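Local coordinates for protein digeranylgeranylglycerophospholipid reductase (Sulfolobus acidocaldarius, PDB 3ATR) that reduces the double bonds of the geranylgeranyl chains of archaeal phospholipid precursors, using FAD as cofactor, to give saturated membrane lipids, at residues A[275-280]-A[422-427]; A[279-284]-A[329-334]. All blocks are in the same frame, centred on the assembly; numbering follows the deposited sequence.

In the fold
Strand 261-271 ends the eight-stranded sheet, and the chain then runs through residues 275-280 into the edge hairpin of the FAD-binding domain's six-stranded sheet. Interaction 2 closes the shorter loop: after helix 302-322 the chain returns at 329-334 to pack on the hairpin, where helix 332-355 sets out. Interaction 1 closes the longer loop, when the end of helix 410-425 comes back to 275-280. The shorter loop nests within the longer, both starting from a stretch that shares Met-279 and Ala-280. Their far ends also meet, Tyr-427 CE2 packing 3.7 Å from Trp-331 CZ2, so the end of helix 410-425, the chain leading into helix 332-355 and the sheet edge are tied together.

Interaction 1: A[275-280]-A[422-427]; sequences PLYTMA and ELYLNY
Tyr-424, in the last turn of helix 410-425, and Tyr-427, just past its end, reach to Pro-275, Tyr-277 and Thr-278, in the loop that joins strand 261-271 to the edge of the FAD-binding sheet. The contact shows how aromatic side chains with polar tips can seal a buried loop that has no regular structure of its own. Tyr-427 is the side chain to follow. Its CB sends CG anti to the backbone N (chi1 -173°), which extends the ring away from the helix end and toward the loop. Farther out, CE1 comes within 3.3 Å of Tyr-277 O, and that oxygen lies at the ring edge, in the ring plane. At the tip, OH donates a hydrogen bond of 2.6 Å to Tyr-277 O. The bond falls in the carbonyl plane on a lone pair, with a C=O...OH angle of 143°. The same hydroxyl also rests beside Thr-278, 3.6 Å from its CA. Behind these contacts, Trp-437 of helix 434-451 meets the Tyr-427 and Tyr-424 rings edge-to-face.

Tyr-424 works one turn earlier. It crosses Tyr-277 at about a right angle, its OH 3.7 Å from Tyr-277 CE1. Lower on the ring, CE1 makes a loose apolar contact with Pro-275 CD at 4.4 Å. Tyr-277 is anchored separately: Arg-274 bonds its OH, while Arg-273 forms a cation-pi pair with its ring. Arg-273 also hydrogen-bonds Pro-275 O, an oxygen that has a second partner in the contact. A water donates to Pro-275 O at 2.6 Å and, lying at the edge of the Tyr-424 ring in its plane, completes the bridge to Tyr-424 OH at 2.7 Å.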
loop_
_atom_site.group_PDB
_atom_site.type_symbol
_atom_site.label_atom_id
_atom_site.label_comp_id
_atom_site.label_asym_id
_atom_site.label_seq_id
_atom_site.Cartn_x
_atom_site.Cartn_y
_atom_site.Cartn_z
ATOM N N PRO A 275 3.170 6.710 -5.922
ATOM C CA PRO A 275 1.871 7.239 -5.503
ATOM C C PRO A 275 1.194 8.183 -6.557
ATOM O O PRO A 275 1.793 8.541 -7.553
ATOM C CB PRO A 275 2.219 8.048 -4.237
ATOM C CG PRO A 275 3.714 8.361 -4.356
ATOM C CD PRO A 275 4.332 7.273 -5.180
ATOM N N LEU A 276 -0.036 8.586 -6.308
ATOM C CA LEU A 276 -0.658 9.664 -7.120
ATOM C C LEU A 276 0.318 10.802 -7.349
ATOM O O LEU A 276 1.004 11.236 -6.385
ATOM C CB LEU A 276 -1.874 10.227 -6.392
ATOM C CG LEU A 276 -3.291 9.675 -6.440
ATOM C CD1 LEU A 276 -4.255 10.680 -5.845
ATOM C CD2 LEU A 276 -3.709 9.314 -7.865
ATOM N N TYR A 277 0.434 11.313 -8.580
ATOM C CA TYR A 277 1.414 12.351 -8.819
ATOM C C TYR A 277 1.261 13.559 -7.903
ATOM O O TYR A 277 2.247 14.185 -7.514
ATOM C CB TYR A 277 1.387 12.829 -10.275
ATOM C CG TYR A 277 1.992 11.767 -11.202
ATOM C CD1 TYR A 277 3.332 11.382 -11.054
ATOM C CD2 TYR A 277 1.241 11.202 -12.241
ATOM C CE1 TYR A 277 3.920 10.413 -11.910
ATOM C CE2 TYR A 277 1.831 10.239 -13.115
ATOM C CZ TYR A 277 3.159 9.861 -12.933
ATOM O OH TYR A 277 3.750 8.925 -13.789
ATOM N N THR A 278 0.030 13.905 -7.601
ATOM C CA THR A 278 -0.247 14.778 -6.445
ATOM C C THR A 278 -1.305 14.102 -5.590
ATOM O O THR A 278 -2.262 13.542 -6.127
ATOM C CB THR A 278 -0.707 16.226 -6.808
ATOM O OG1 THR A 278 -0.980 16.905 -5.568
ATOM C CG2 THR A 278 -1.955 16.222 -7.610
ATOM N N MET A 279 -1.083 14.094 -4.253
ATOM C CA MET A 279 -2.075 13.572 -3.298
ATOM C C MET A 279 -2.901 14.695 -2.701
ATOM O O MET A 279 -3.660 14.464 -1.770
ATOM C CB MET A 279 -1.355 12.798 -2.166
ATOM C CG MET A 279 -0.640 11.592 -2.841
ATOM S SD MET A 279 0.590 10.827 -1.721
ATOM C CE MET A 279 -0.544 9.940 -0.697
ATOM N N ALA A 280 -2.698 15.905 -3.194
ATOM C CA ALA A 280 -3.453 17.078 -2.717
ATOM C C ALA A 280 -3.958 17.893 -3.882
ATOM O O ALA A 280 -3.243 18.065 -4.892
ATOM C CB ALA A 280 -2.518 17.969 -1.854
ATOM N N GLU A 422 15.887 10.463 -7.148
ATOM C CA GLU A 422 16.332 11.840 -6.997
ATOM C C GLU A 422 15.304 12.821 -7.523
ATOM O O GLU A 422 15.100 13.871 -6.930
ATOM C CB GLU A 422 17.683 12.031 -7.663
ATOM C CG GLU A 422 18.821 11.432 -6.839
ATOM C CD GLU A 422 20.160 11.499 -7.554
ATOM O OE1 GLU A 422 20.319 12.384 -8.431
ATOM O OE2 GLU A 422 21.063 10.692 -7.229
ATOM N N LEU A 423 14.662 12.470 -8.634
ATOM C CA LEU A 423 13.516 13.230 -9.191
ATOM C C LEU A 423 12.370 13.441 -8.187
ATOM O O LEU A 423 11.858 14.566 -8.011
ATOM C CB LEU A 423 13.007 12.503 -10.434
ATOM C CG LEU A 423 12.136 13.238 -11.441
ATOM C CD1 LEU A 423 12.721 14.612 -11.733
ATOM C CD2 LEU A 423 12.004 12.402 -12.728
ATOM N N TYR A 424 12.026 12.370 -7.472
ATOM C CA TYR A 424 11.009 12.442 -6.421
ATOM C C TYR A 424 11.462 13.253 -5.226
ATOM O O TYR A 424 10.669 14.028 -4.685
ATOM C CB TYR A 424 10.577 11.049 -5.983
ATOM C CG TYR A 424 9.454 10.574 -6.823
ATOM C CD1 TYR A 424 8.167 10.542 -6.310
ATOM C CD2 TYR A 424 9.665 10.226 -8.166
ATOM C CE1 TYR A 424 7.077 10.153 -7.121
ATOM C CE2 TYR A 424 8.602 9.846 -8.978
ATOM C CZ TYR A 424 7.316 9.832 -8.426
ATOM O OH TYR A 424 6.259 9.455 -9.235
ATOM N N LEU A 425 12.718 13.104 -4.823
ATOM C CA LEU A 425 13.249 13.961 -3.771
ATOM C C LEU A 425 13.334 15.448 -4.193
ATOM O O LEU A 425 13.534 16.323 -3.340
ATOM C CB LEU A 425 14.571 13.423 -3.231
ATOM C CG LEU A 425 14.386 12.097 -2.473
ATOM C CD1 LEU A 425 15.725 11.570 -2.010
ATOM C CD2 LEU A 425 13.363 12.216 -1.327
ATOM N N ASN A 426 13.164 15.731 -5.488
ATOM C CA ASN A 426 13.083 17.121 -5.995
ATOM C C ASN A 426 11.640 17.423 -6.412
ATOM O O ASN A 426 11.358 18.130 -7.387
ATOM C CB ASN A 426 14.070 17.361 -7.154
ATOM C CG ASN A 426 15.526 17.279 -6.718
ATOM O OD1 ASN A 426 16.325 16.530 -7.313
ATOM N ND2 ASN A 426 15.888 18.037 -5.679
ATOM N N TYR A 427 10.704 16.911 -5.605
ATOM C CA TYR A 427 9.277 17.031 -5.905
ATOM C C TYR A 427 9.020 18.544 -5.991
ATOM O O TYR A 427 9.577 19.290 -5.231
ATOM C CB TYR A 427 8.434 16.397 -4.741
ATOM C CG TYR A 427 6.961 16.354 -5.076
ATOM C CD1 TYR A 427 6.425 15.268 -5.793
ATOM C CD2 TYR A 427 6.134 17.444 -4.772
ATOM C CE1 TYR A 427 5.113 15.263 -6.179
ATOM C CE2 TYR A 427 4.796 17.461 -5.146
ATOM C CZ TYR A 427 4.289 16.378 -5.847
ATOM O OH TYR A 427 2.961 16.354 -6.211
HETATM O O HOH W 1 3.944 9.951 -7.890
#

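Interaction 2: A[279-284]-A[329-334]; sequences MAWNGI and GLWDMN
The tight beta hairpin of strands 280-281 and 284-286, at the edge of the six-stranded FAD-binding sheet, packs on Leu-330 and Met-333, together with Met-279 just before it. The turn, from Trp-281 to Ile-284, is of type II, with Gly-283 at positive phi in its third position. Leu-330 CD1 tucks in beside it, 3.4 Å from Trp-281 O and 3.8 Å from Ile-284 N. Ala-280 CB packs against Leu-330, 4.0 Å from its CB. The two methionines cross at about a right angle and meet methyl to methyl, Met-279 CE being 3.5 Å from Met-333 CE. A bend in the Met-333 chain (chi2 64°) also brings its CE within 4.1 Å of Met-279 CB. An alanine in place of Met-333 removes the methyl that Met-279 CE meets and would probably leave a gap between the hairpin and the helix. On the flank the two indoles lie side by side, Trp-281 CZ3 4.0 Å from Trp-331 CZ3, and Pro-428 O takes the Trp-331 NE1 bond. Met-333 thus sits at a junction, where helix 332-355 meets strand 284-286 through Ile-285 and helix 302-322 through Cys-311, Ala-312 and Ala-315.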
loop_
_atom_site.group_PDB
_atom_site.type_symbol
_atom_site.label_atom_id
_atom_site.label_comp_id
_atom_site.label_asym_id
_atom_site.label_seq_id
_atom_site.Cartn_x
_atom_site.Cartn_y
_atom_site.Cartn_z
ATOM N N MET A 279 -1.083 14.094 -4.253
ATOM C CA MET A 279 -2.075 13.572 -3.298
ATOM C C MET A 279 -2.901 14.695 -2.701
ATOM O O MET A 279 -3.660 14.464 -1.770
ATOM C CB MET A 279 -1.355 12.798 -2.166
ATOM C CG MET A 279 -0.640 11.592 -2.841
ATOM S SD MET A 279 0.590 10.827 -1.721
ATOM C CE MET A 279 -0.544 9.940 -0.697
ATOM N N ALA A 280 -2.698 15.905 -3.194
ATOM C CA ALA A 280 -3.453 17.078 -2.717
ATOM C C ALA A 280 -3.958 17.893 -3.882
ATOM O O ALA A 280 -3.243 18.065 -4.892
ATOM C CB ALA A 280 -2.518 17.969 -1.854
ATOM N N TRP A 281 -5.150 18.464 -3.731
ATOM C CA TRP A 281 -5.616 19.462 -4.675
ATOM C C TRP A 281 -6.545 20.418 -3.932
ATOM O O TRP A 281 -6.589 20.374 -2.698
ATOM C CB TRP A 281 -6.316 18.817 -5.913
ATOM C CG TRP A 281 -6.213 19.793 -7.128
ATOM C CD1 TRP A 281 -7.267 20.399 -7.788
ATOM C CD2 TRP A 281 -5.011 20.268 -7.770
ATOM N NE1 TRP A 281 -6.781 21.180 -8.808
ATOM C CE2 TRP A 281 -5.410 21.161 -8.789
ATOM C CE3 TRP A 281 -3.637 20.053 -7.555
ATOM C CZ2 TRP A 281 -4.484 21.825 -9.632
ATOM C CZ3 TRP A 281 -2.696 20.718 -8.391
ATOM C CH2 TRP A 281 -3.141 21.594 -9.424
ATOM N N ASN A 282 -7.283 21.277 -4.638
ATOM C CA ASN A 282 -8.091 22.322 -3.897
ATOM C C ASN A 282 -9.194 21.676 -3.072
ATOM O O ASN A 282 -10.095 21.026 -3.640
ATOM C CB ASN A 282 -8.706 23.329 -4.899
ATOM C CG ASN A 282 -7.647 24.005 -5.783
ATOM O OD1 ASN A 282 -6.552 24.381 -5.343
ATOM N ND2 ASN A 282 -7.971 24.147 -7.052
ATOM N N GLY A 283 -9.078 21.754 -1.733
ATOM C CA GLY A 283 -10.063 21.209 -0.838
ATOM C C GLY A 283 -9.978 19.712 -0.542
ATOM O O GLY A 283 -10.891 19.179 0.060
ATOM N N ILE A 284 -8.878 19.060 -0.945
ATOM C CA ILE A 284 -8.850 17.574 -0.901
ATOM C C ILE A 284 -7.457 17.016 -0.781
ATOM O O ILE A 284 -6.519 17.489 -1.444
ATOM C CB ILE A 284 -9.616 16.941 -2.127
ATOM C CG1 ILE A 284 -9.602 15.395 -2.009
ATOM C CG2 ILE A 284 -9.019 17.400 -3.469
ATOM C CD1 ILE A 284 -10.696 14.735 -2.956
ATOM N N GLY A 329 -1.956 25.400 -0.530
ATOM C CA GLY A 329 -2.105 25.370 0.925
ATOM C C GLY A 329 -1.921 23.993 1.532
ATOM O O GLY A 329 -1.406 23.858 2.678
ATOM N N LEU A 330 -2.278 22.955 0.773
ATOM C CA LEU A 330 -2.177 21.570 1.266
ATOM C C LEU A 330 -0.920 20.869 0.721
ATOM O O LEU A 330 -0.763 19.672 0.901
ATOM C CB LEU A 330 -3.401 20.794 0.776
ATOM C CG LEU A 330 -4.705 21.350 1.422
ATOM C CD1 LEU A 330 -5.960 20.892 0.611
ATOM C CD2 LEU A 330 -4.775 20.898 2.899
ATOM N N TRP A 331 -0.041 21.592 0.050
ATOM C CA TRP A 331 0.995 20.946 -0.770
ATOM C C TRP A 331 2.014 20.198 0.060
ATOM O O TRP A 331 2.652 19.295 -0.438
ATOM C CB TRP A 331 1.726 21.975 -1.589
ATOM C CG TRP A 331 2.357 21.437 -2.862
ATOM C CD1 TRP A 331 3.704 21.463 -3.175
ATOM C CD2 TRP A 331 1.690 20.864 -4.003
ATOM N NE1 TRP A 331 3.906 20.947 -4.437
ATOM C CE2 TRP A 331 2.699 20.584 -4.975
ATOM C CE3 TRP A 331 0.343 20.571 -4.311
ATOM C CZ2 TRP A 331 2.408 20.012 -6.208
ATOM C CZ3 TRP A 331 0.061 19.992 -5.517
ATOM C CH2 TRP A 331 1.103 19.732 -6.471
ATOM N N ASP A 332 2.142 20.572 1.328
ATOM C CA ASP A 332 3.089 19.867 2.186
ATOM C C ASP A 332 2.754 18.374 2.372
ATOM O O ASP A 332 3.624 17.574 2.752
ATOM C CB ASP A 332 3.167 20.566 3.524
ATOM C CG ASP A 332 4.536 21.005 3.817
ATOM O OD1 ASP A 332 4.774 22.225 3.583
ATOM O OD2 ASP A 332 5.370 20.125 4.231
ATOM N N MET A 333 1.521 18.025 2.059
ATOM C CA MET A 333 1.098 16.620 2.043
ATOM C C MET A 333 2.053 15.867 1.098
ATOM O O MET A 333 2.533 14.770 1.437
ATOM C CB MET A 333 -0.337 16.505 1.475
ATOM C CG MET A 333 -0.727 15.058 1.059
ATOM S SD MET A 333 -0.738 14.012 2.577
ATOM C CE MET A 333 -0.797 12.355 1.868
ATOM N N ASN A 334 2.241 16.403 -0.118
ATOM C CA ASN A 334 3.130 15.769 -1.067
ATOM C C ASN A 334 4.570 15.744 -0.590
ATOM O O ASN A 334 5.239 14.714 -0.688
ATOM C CB ASN A 334 3.103 16.504 -2.410
ATOM C CG ASN A 334 1.803 16.360 -3.142
ATOM O OD1 ASN A 334 1.263 17.367 -3.703
ATOM N ND2 ASN A 334 1.289 15.158 -3.184
#